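Local coordinates for DUF2020 domain-containing protein (Corynebacterium diphtheriae, PDB 3V7B) that is of unknown function but belongs to the DUF2020 family, in the Mog1p/PsbP clan, with helices packed on an antiparallel sheet, at residues A37-Q42 with A138-K143; S62-P67 with W129-Q134; G114-V119 with A125-S130. All coordinates share one frame; numbering follows the deposited sequence.

Interaction 1: A37-Q42 with A138-K143; sequences ADTNGQ and AELMAK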
loop_
_atom_site.group_PDB
_atom_site.type_symbol
_atom_site.label_atom_id
_atom_site.label_comp_id
_atom_site.label_asym_id
_atom_site.label_seq_id
_atom_site.Cartn_x
_atom_site.Cartn_y
_atom_site.Cartn_z
ATOM N N ALA A 37 -11.400 0.185 8.066
ATOM C CA ALA A 37 -11.438 0.460 9.535
ATOM C C ALA A 37 -11.566 -0.831 10.308
ATOM O O ALA A 37 -10.816 -1.075 11.287
ATOM C CB ALA A 37 -12.517 1.470 9.909
ATOM N N ASP A 38 -12.433 -1.734 9.834
ATOM C CA ASP A 38 -12.619 -3.043 10.515
ATOM C C ASP A 38 -11.406 -3.943 10.432
ATOM O O ASP A 38 -11.036 -4.568 11.412
ATOM C CB ASP A 38 -13.855 -3.756 9.963
ATOM C CG ASP A 38 -15.150 -3.130 10.479
ATOM O OD1 ASP A 38 -15.143 -2.633 11.625
ATOM O OD2 ASP A 38 -16.173 -3.091 9.763
ATOM N N THR A 39 -10.810 -4.031 9.256
ATOM C CA THR A 39 -9.595 -4.872 8.992
ATOM C C THR A 39 -8.382 -4.381 9.744
ATOM O O THR A 39 -7.753 -5.150 10.498
ATOM C CB THR A 39 -9.259 -4.909 7.491
ATOM O OG1 THR A 39 -10.419 -5.358 6.785
ATOM C CG2 THR A 39 -8.030 -5.909 7.230
ATOM N N ASN A 40 -8.101 -3.078 9.608
ATOM C CA ASN A 40 -6.914 -2.469 10.286
ATOM C C ASN A 40 -7.180 -2.255 11.801
ATOM O O ASN A 40 -6.325 -2.528 12.605
ATOM C CB ASN A 40 -6.457 -1.202 9.622
ATOM C CG ASN A 40 -5.002 -0.881 9.894
ATOM O OD1 ASN A 40 -4.669 0.188 10.399
ATOM N ND2 ASN A 40 -4.149 -1.746 9.476
ATOM N N GLY A 41 -8.373 -1.822 12.165
ATOM C CA GLY A 41 -8.751 -1.873 13.567
ATOM C C GLY A 41 -8.915 -0.561 14.289
ATOM O O GLY A 41 -9.198 -0.578 15.497
ATOM N N GLN A 42 -8.806 0.552 13.579
ATOM C CA GLN A 42 -8.968 1.861 14.194
ATOM C C GLN A 42 -10.020 2.654 13.487
ATOM O O GLN A 42 -10.150 2.587 12.251
ATOM C CB GLN A 42 -7.671 2.658 14.171
ATOM C CG GLN A 42 -6.542 1.998 14.930
ATOM C CD GLN A 42 -5.255 2.846 14.925
ATOM O OE1 GLN A 42 -4.961 3.560 13.969
ATOM N NE2 GLN A 42 -4.536 2.802 16.034
ATOM N N ALA A 138 -2.108 -5.938 6.620
ATOM C CA ALA A 138 -1.514 -5.382 5.429
ATOM C C ALA A 138 -1.700 -6.359 4.265
ATOM O O ALA A 138 -2.032 -5.962 3.114
ATOM C CB ALA A 138 -0.023 -5.097 5.663
ATOM N N GLU A 139 -1.534 -7.629 4.546
ATOM C CA GLU A 139 -1.719 -8.665 3.513
ATOM C C GLU A 139 -3.152 -8.698 2.994
ATOM O O GLU A 139 -3.376 -8.786 1.830
ATOM C CB GLU A 139 -1.336 -10.008 4.075
ATOM C CG GLU A 139 -1.588 -11.150 3.127
ATOM C CD GLU A 139 -1.029 -12.465 3.679
ATOM O OE1 GLU A 139 -0.017 -12.433 4.420
ATOM O OE2 GLU A 139 -1.598 -13.500 3.333
ATOM N N LEU A 140 -4.127 -8.589 3.881
ATOM C CA LEU A 140 -5.563 -8.601 3.493
ATOM C C LEU A 140 -5.930 -7.411 2.659
ATOM O O LEU A 140 -6.633 -7.532 1.654
ATOM C CB LEU A 140 -6.447 -8.629 4.733
ATOM C CG LEU A 140 -6.481 -9.909 5.576
ATOM C CD1 LEU A 140 -7.181 -9.695 6.940
ATOM C CD2 LEU A 140 -7.147 -11.019 4.749
HETATM N N MSE A 141 -5.387 -6.258 3.055
HETATM C CA MSE A 141 -5.589 -5.055 2.281
HETATM C C MSE A 141 -4.945 -5.130 0.886
HETATM O O MSE A 141 -5.537 -4.709 -0.087
HETATM C CB MSE A 141 -5.111 -3.827 3.119
HETATM C CG MSE A 141 -6.012 -3.523 4.268
HETATM SE SE MSE A 141 -5.555 -1.879 5.233
HETATM C CE MSE A 141 -4.012 -2.467 6.244
ATOM N N ALA A 142 -3.713 -5.622 0.801
ATOM C CA ALA A 142 -3.061 -5.756 -0.512
ATOM C C ALA A 142 -3.836 -6.675 -1.409
ATOM O O ALA A 142 -4.058 -6.370 -2.599
ATOM C CB ALA A 142 -1.648 -6.250 -0.390
ATOM N N LYS A 143 -4.223 -7.828 -0.898
ATOM C CA LYS A 143 -5.012 -8.785 -1.667
ATOM C C LYS A 143 -6.328 -8.216 -2.158
ATOM O O LYS A 143 -6.706 -8.422 -3.299
ATOM C CB LYS A 143 -5.243 -10.042 -0.843
ATOM C CG LYS A 143 -3.957 -10.821 -0.650
ATOM C CD LYS A 143 -4.187 -12.075 0.220
ATOM C CE LYS A 143 -4.618 -13.253 -0.637
ATOM N NZ LYS A 143 -6.066 -13.517 -0.487
#
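Met141, present as selenomethionine, and Thr39 bury the most surface here, with Asn40 third, and together they join the end of helix 33-40 to helix 135-149. Met141 leaves its helix extended through SE and then bends at the last torsion (chi3 -76°), which turns CE toward the side-chain amide of Asn40, the two side chains crossing at an angle. CE lies 4.1 Å from Asn40 CG, so a methyl group rests against a flat polar group.

Thr39 packs nearer the root of the selenomethionine chain. With OG1 beside the backbone N (chi1 -55°), the methyl CG2 is left anti to that N and reaches across to Leu140, where CG2 is 3.9 Å from Leu140 CD1 and 4.0 Å from Leu140 CB. The same Thr39 CG2 also touches the base of the long side chain, 4.3 Å from Met141 CG. That rotamer turns the hydroxyl back toward its own helix, and Thr39 OG1 hydrogen-bonds to the carbonyl of Trp35. The methyl therefore does the packing while the polar branch is satisfied locally. No hydrogen bond crosses between the two segments; what meets is mostly carbon surface.

Helix 33-40 finishes right here, with Gly41 leaving helical geometry at positive phi and the carbonyl of Asn40 taking a hydrogen bond from Lys137. Both helices lie on the same face of the sheet: Met141 reaches Trp35 and Val36 of the shorter helix as well as Val128 and Ser130 of strand 124-130, so its side chain is packed between the two helices and the strand.

Interaction 2: S62-P67 with W129-Q134; sequences SYPEAP and WSNQQQ. With EDO (1,2-ethanediol), chain C.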
loop_
_atom_site.group_PDB
_atom_site.type_symbol
_atom_site.label_atom_id
_atom_site.label_comp_id
_atom_site.label_asym_id
_atom_site.label_seq_id
_atom_site.Cartn_x
_atom_site.Cartn_y
_atom_site.Cartn_z
ATOM N N SER A 62 -6.504 7.547 11.221
ATOM C CA SER A 62 -7.260 7.550 12.473
ATOM C C SER A 62 -6.738 8.692 13.340
ATOM O O SER A 62 -6.234 9.680 12.817
ATOM C CB SER A 62 -7.099 6.236 13.210
ATOM O OG SER A 62 -8.060 6.110 14.271
ATOM N N TYR A 63 -6.802 8.566 14.658
ATOM C CA TYR A 63 -6.412 9.679 15.489
ATOM C C TYR A 63 -4.890 10.031 15.467
ATOM O O TYR A 63 -4.530 11.202 15.618
ATOM C CB TYR A 63 -6.905 9.466 16.934
ATOM C CG TYR A 63 -6.287 8.263 17.630
ATOM C CD1 TYR A 63 -5.055 8.377 18.336
ATOM C CD2 TYR A 63 -6.915 7.017 17.603
ATOM C CE1 TYR A 63 -4.478 7.271 18.974
ATOM C CE2 TYR A 63 -6.345 5.925 18.231
ATOM C CZ TYR A 63 -5.129 6.064 18.910
ATOM O OH TYR A 63 -4.558 4.973 19.498
ATOM N N PRO A 64 -3.990 9.052 15.283
ATOM C CA PRO A 64 -2.569 9.487 15.235
ATOM C C PRO A 64 -2.232 10.417 14.079
ATOM O O PRO A 64 -2.953 10.506 13.064
ATOM C CB PRO A 64 -1.799 8.163 15.067
ATOM C CG PRO A 64 -2.710 7.124 15.578
ATOM C CD PRO A 64 -4.110 7.588 15.230
ATOM N N GLU A 65 -1.111 11.107 14.183
ATOM C CA GLU A 65 -0.630 11.915 13.068
ATOM C C GLU A 65 -0.285 11.039 11.824
ATOM O O GLU A 65 -0.718 11.320 10.646
ATOM C CB GLU A 65 0.587 12.717 13.552
ATOM C CG GLU A 65 0.292 13.661 14.719
ATOM C CD GLU A 65 -0.218 15.011 14.252
ATOM O OE1 GLU A 65 -1.020 15.052 13.293
ATOM O OE2 GLU A 65 0.177 16.037 14.852
ATOM N N ALA A 66 0.482 9.982 12.067
ATOM C CA ALA A 66 0.859 9.023 11.037
ATOM C C ALA A 66 -0.393 8.219 10.580
ATOM O O ALA A 66 -1.194 7.782 11.390
ATOM C CB ALA A 66 1.937 8.068 11.588
ATOM N N PRO A 67 -0.532 7.988 9.284
ATOM C CA PRO A 67 -1.728 7.258 8.858
ATOM C C PRO A 67 -1.880 5.865 9.489
ATOM O O PRO A 67 -0.869 5.239 9.867
ATOM C CB PRO A 67 -1.579 7.173 7.334
ATOM C CG PRO A 67 -0.292 7.783 6.993
ATOM C CD PRO A 67 0.286 8.481 8.162
ATOM N N TRP A 129 1.299 -0.402 3.871
ATOM C CA TRP A 129 1.856 -0.201 5.182
ATOM C C TRP A 129 0.657 -0.072 6.129
ATOM O O TRP A 129 -0.367 0.533 5.774
ATOM C CB TRP A 129 2.628 1.103 5.200
ATOM C CG TRP A 129 3.918 1.100 4.450
ATOM C CD1 TRP A 129 5.139 0.666 4.874
ATOM C CD2 TRP A 129 4.130 1.637 3.129
ATOM N NE1 TRP A 129 6.104 0.919 3.939
ATOM C CE2 TRP A 129 5.549 1.491 2.849
ATOM C CE3 TRP A 129 3.305 2.255 2.180
ATOM C CZ2 TRP A 129 6.100 1.944 1.695
ATOM C CZ3 TRP A 129 3.856 2.674 0.988
ATOM C CH2 TRP A 129 5.197 2.538 0.723
ATOM N N SER A 130 0.796 -0.630 7.310
ATOM C CA SER A 130 -0.175 -0.471 8.377
ATOM C C SER A 130 0.529 -0.018 9.647
ATOM O O SER A 130 1.663 -0.378 9.881
ATOM C CB SER A 130 -0.866 -1.799 8.680
ATOM O OG SER A 130 -1.547 -1.757 9.936
ATOM N N ASN A 131 -0.187 0.725 10.483
ATOM C CA ASN A 131 0.361 1.154 11.784
ATOM C C ASN A 131 0.235 0.052 12.823
ATOM O O ASN A 131 0.628 0.254 13.965
ATOM C CB ASN A 131 -0.256 2.494 12.284
ATOM C CG ASN A 131 -1.697 2.351 12.750
ATOM O OD1 ASN A 131 -2.325 1.316 12.565
ATOM N ND2 ASN A 131 -2.231 3.420 13.384
ATOM N N GLN A 132 -0.353 -1.090 12.425
ATOM C CA GLN A 132 -0.595 -2.230 13.320
ATOM C C GLN A 132 0.552 -3.228 13.283
ATOM O O GLN A 132 1.329 -3.238 12.352
ATOM C CB GLN A 132 -1.897 -2.933 12.887
ATOM C CG GLN A 132 -3.065 -1.976 12.881
ATOM C CD GLN A 132 -3.485 -1.537 14.270
ATOM O OE1 GLN A 132 -3.639 -2.353 15.156
ATOM N NE2 GLN A 132 -3.700 -0.244 14.455
ATOM N N GLN A 133 0.620 -4.087 14.279
ATOM C CA GLN A 133 1.740 -4.989 14.407
ATOM C C GLN A 133 1.583 -6.257 13.605
ATOM O O GLN A 133 2.573 -6.957 13.388
ATOM C CB GLN A 133 1.934 -5.349 15.849
ATOM C CG GLN A 133 2.218 -4.116 16.683
ATOM C CD GLN A 133 2.829 -4.493 18.012
ATOM O OE1 GLN A 133 3.677 -5.401 18.078
ATOM N NE2 GLN A 133 2.417 -3.799 19.071
ATOM N N GLN A 134 0.371 -6.507 13.119
ATOM C CA GLN A 134 0.041 -7.765 12.389
ATOM C C GLN A 134 0.132 -7.613 10.920
ATOM O O GLN A 134 -0.714 -6.950 10.371
ATOM C CB GLN A 134 -1.376 -8.184 12.693
ATOM C CG GLN A 134 -1.653 -8.369 14.179
ATOM C CD GLN A 134 -1.818 -7.058 15.002
ATOM O OE1 GLN A 134 -2.332 -6.039 14.525
ATOM N NE2 GLN A 134 -1.363 -7.110 16.272
HETATM C C1 EDO C . 1.921 3.825 8.892
HETATM O O1 EDO C . 1.693 5.207 9.212
HETATM C C2 EDO C . 1.054 3.446 7.680
HETATM O O2 EDO C . 1.225 4.235 6.479
HETATM O O HOH W 1 -0.180 5.889 13.069
#
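Asn131 meets Pro67 and Pro64 where the turn after strand 124-130 faces the 62-67 loop. The closer packing is at Pro67, whose carbonyl O sits 3.7 Å from Asn131 CB, while Pro64 touches more lightly, its ring carbon CG 4.3 Å from Asn131 ND2. Asn131 holds its amide between the backbone N and the carbonyl carbon (chi1 72°), the crowded position, and this swings the group toward the loop.

The amide is fixed from several directions. Its oxygen OD1 accepts a hydrogen bond from Gln132 NE2 at 2.8 Å, the donor coming from above the carbonyl plane, 39° out of it. Its nitrogen ND2 also hydrogen-bonds to Gln42. Just before it, Ser130 OG accepts from Gln132 N at 2.8 Å, an ST turn that shapes the backbone as the strand ends.

The rest of the contact is loose and wet. Water 1 bridges the segments, accepting from Asn131 ND2 at 3.2 Å and donating to Ala66 O at 2.7 Å. An ethanediol, probably from the crystallisation liquor, fits between Pro67 and Trp129; its O1 donates to Pro67 O at 2.6 Å, and it has a second hydrogen bond to Thr70 OG1. The ethanediol also lies against the CB of Trp129 and the ring of Pro67.

No direct hydrogen bond links the two segments. The loop presents the carbonyls of Ala66 and Pro67, and the amide of Asn131 reaches the first of them through a water; the carbonyl of Pro67 is bound by the hydroxyl of the ethanediol, which suggests an accessible acceptor at this surface seam.

Interaction 3: G114-V119 with A125-S130; sequences GAVYAV and AVVVWS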
loop_
_atom_site.group_PDB
_atom_site.type_symbol
_atom_site.label_atom_id
_atom_site.label_comp_id
_atom_site.label_asym_id
_atom_site.label_seq_id
_atom_site.Cartn_x
_atom_site.Cartn_y
_atom_site.Cartn_z
ATOM N N GLY A 114 4.862 -1.088 13.164
ATOM C CA GLY A 114 3.909 -1.259 12.075
ATOM C C GLY A 114 4.220 -2.461 11.199
ATOM O O GLY A 114 5.069 -3.304 11.529
ATOM N N ALA A 115 3.548 -2.532 10.031
ATOM C CA ALA A 115 3.620 -3.709 9.221
ATOM C C ALA A 115 3.760 -3.241 7.792
ATOM O O ALA A 115 3.297 -2.173 7.471
ATOM C CB ALA A 115 2.355 -4.563 9.375
ATOM N N VAL A 116 4.275 -4.113 6.953
ATOM C CA VAL A 116 4.348 -3.881 5.510
ATOM C C VAL A 116 4.052 -5.166 4.741
ATOM O O VAL A 116 4.301 -6.287 5.207
ATOM C CB VAL A 116 5.735 -3.316 5.093
ATOM C CG1 VAL A 116 6.850 -4.360 5.391
ATOM C CG2 VAL A 116 5.718 -2.733 3.640
ATOM N N TYR A 117 3.519 -5.001 3.537
ATOM C CA TYR A 117 3.280 -6.095 2.672
ATOM C C TYR A 117 3.490 -5.535 1.286
ATOM O O TYR A 117 2.783 -4.581 0.839
ATOM C CB TYR A 117 1.860 -6.700 2.840
ATOM C CG TYR A 117 1.620 -7.979 2.012
ATOM C CD1 TYR A 117 1.768 -9.256 2.616
ATOM C CD2 TYR A 117 1.213 -7.939 0.680
ATOM C CE1 TYR A 117 1.568 -10.417 1.914
ATOM C CE2 TYR A 117 1.006 -9.111 -0.037
ATOM C CZ TYR A 117 1.167 -10.360 0.604
ATOM O OH TYR A 117 0.972 -11.559 -0.038
ATOM N N ALA A 118 4.491 -6.072 0.607
ATOM C CA ALA A 118 4.951 -5.528 -0.680
ATOM C C ALA A 118 5.230 -6.608 -1.683
ATOM O O ALA A 118 6.018 -7.512 -1.462
ATOM C CB ALA A 118 6.175 -4.647 -0.491
ATOM N N VAL A 119 4.511 -6.559 -2.814
ATOM C CA VAL A 119 4.639 -7.578 -3.817
ATOM C C VAL A 119 4.640 -6.996 -5.204
ATOM O O VAL A 119 4.147 -5.913 -5.430
ATOM C CB VAL A 119 3.526 -8.645 -3.776
ATOM C CG1 VAL A 119 3.682 -9.566 -2.495
ATOM C CG2 VAL A 119 2.121 -7.941 -3.861
ATOM N N ALA A 125 3.813 -2.982 -8.987
ATOM C CA ALA A 125 4.062 -3.234 -7.560
ATOM C C ALA A 125 2.889 -2.709 -6.690
ATOM O O ALA A 125 2.292 -1.710 -7.009
ATOM C CB ALA A 125 5.411 -2.642 -7.114
ATOM N N VAL A 126 2.567 -3.441 -5.631
ATOM C CA VAL A 126 1.535 -3.093 -4.674
ATOM C C VAL A 126 2.184 -3.127 -3.273
ATOM O O VAL A 126 2.703 -4.174 -2.839
ATOM C CB VAL A 126 0.319 -4.056 -4.758
ATOM C CG1 VAL A 126 -0.695 -3.813 -3.632
ATOM C CG2 VAL A 126 -0.376 -3.979 -6.130
ATOM N N VAL A 127 2.155 -2.011 -2.554
ATOM C CA VAL A 127 2.731 -1.940 -1.195
ATOM C C VAL A 127 1.634 -1.431 -0.231
ATOM O O VAL A 127 0.946 -0.448 -0.504
ATOM C CB VAL A 127 3.942 -0.940 -1.133
ATOM C CG1 VAL A 127 4.521 -0.809 0.261
ATOM C CG2 VAL A 127 5.036 -1.282 -2.184
ATOM N N VAL A 128 1.533 -2.042 0.934
ATOM C CA VAL A 128 0.613 -1.595 1.910
ATOM C C VAL A 128 1.423 -1.536 3.186
ATOM O O VAL A 128 2.160 -2.489 3.476
ATOM C CB VAL A 128 -0.573 -2.575 2.087
ATOM C CG1 VAL A 128 -1.459 -2.225 3.249
ATOM C CG2 VAL A 128 -1.455 -2.677 0.835
ATOM N N TRP A 129 1.299 -0.402 3.871
ATOM C CA TRP A 129 1.856 -0.201 5.182
ATOM C C TRP A 129 0.657 -0.072 6.129
ATOM O O TRP A 129 -0.367 0.533 5.774
ATOM C CB TRP A 129 2.628 1.103 5.200
ATOM C CG TRP A 129 3.918 1.100 4.450
ATOM C CD1 TRP A 129 5.139 0.666 4.874
ATOM C CD2 TRP A 129 4.130 1.637 3.129
ATOM N NE1 TRP A 129 6.104 0.919 3.939
ATOM C CE2 TRP A 129 5.549 1.491 2.849
ATOM C CE3 TRP A 129 3.305 2.255 2.180
ATOM C CZ2 TRP A 129 6.100 1.944 1.695
ATOM C CZ3 TRP A 129 3.856 2.674 0.988
ATOM C CH2 TRP A 129 5.197 2.538 0.723
ATOM N N SER A 130 0.796 -0.630 7.310
ATOM C CA SER A 130 -0.175 -0.471 8.377
ATOM C C SER A 130 0.529 -0.018 9.647
ATOM O O SER A 130 1.663 -0.378 9.881
ATOM C CB SER A 130 -0.866 -1.799 8.680
ATOM O OG SER A 130 -1.547 -1.757 9.936
#
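Val116 and Trp129 form the main shape feature of this antiparallel hairpin. They are a non-hydrogen-bonded pair whose side chains lie side by side, pointing the same way. The Val116 methyl CG2, anti to the backbone N, sits over the indole in a CH-pi contact, 4.0 Å from the centroid of the five-membered ring. Val127 adds a second bump on that same face, its CG1 lying toward the rim and 4.1 Å from Val116 CG2. Next to it the small Ala118 is low on this face, and Val127 CG2 leans against Ala118 CB at 3.9 Å. Helix 79-89 packs over Ala118 and Val127.

The other face carries Ala115, Tyr117 and Val119 opposite Ser130, Val128 and Val126. Here the side chains stand further apart across the pairs: Ala115 CB is 4.3 Å from Ser130 CB. Tyr117 leads away toward helix 135-149, and its hydroxyl bonds to the carbonyl of Glu100.

Six backbone hydrogen bonds in three reciprocal pairs set this register, from Ala115 N to Ser130 O (2.9 Å) up to Val126 N to Val119 O (2.9 Å). These satisfy the inward peptide groups and neighbouring strands bind the outward ones; mainly apolar side chains cover the faces, Ser130 and Tyr117 OH being polar exceptions.

Strand 124-130 ties the three contacts together, its end being shared by interactions 2 and 3, while helix 135-149 of interaction 1 follows it in the chain. The centres lie about 11 to 12 Å apart. Helix and hairpin meet where Ala142 CB comes within 3.5 Å of Tyr117 CD2, so interaction 1 rests on one face of interaction 3. Interactions 1 and 2 touch where Asn40 O packs 3.3 Å from Gln132 CG, and Gln132 O of interaction 2 packs 3.4 Å from Ala115 CB of interaction 3. No active site is known; the ethanediol, about 4 Å from the Trp129 side chain at their nearest atoms, may mark a small surface pocket beside interactions 2 and 3.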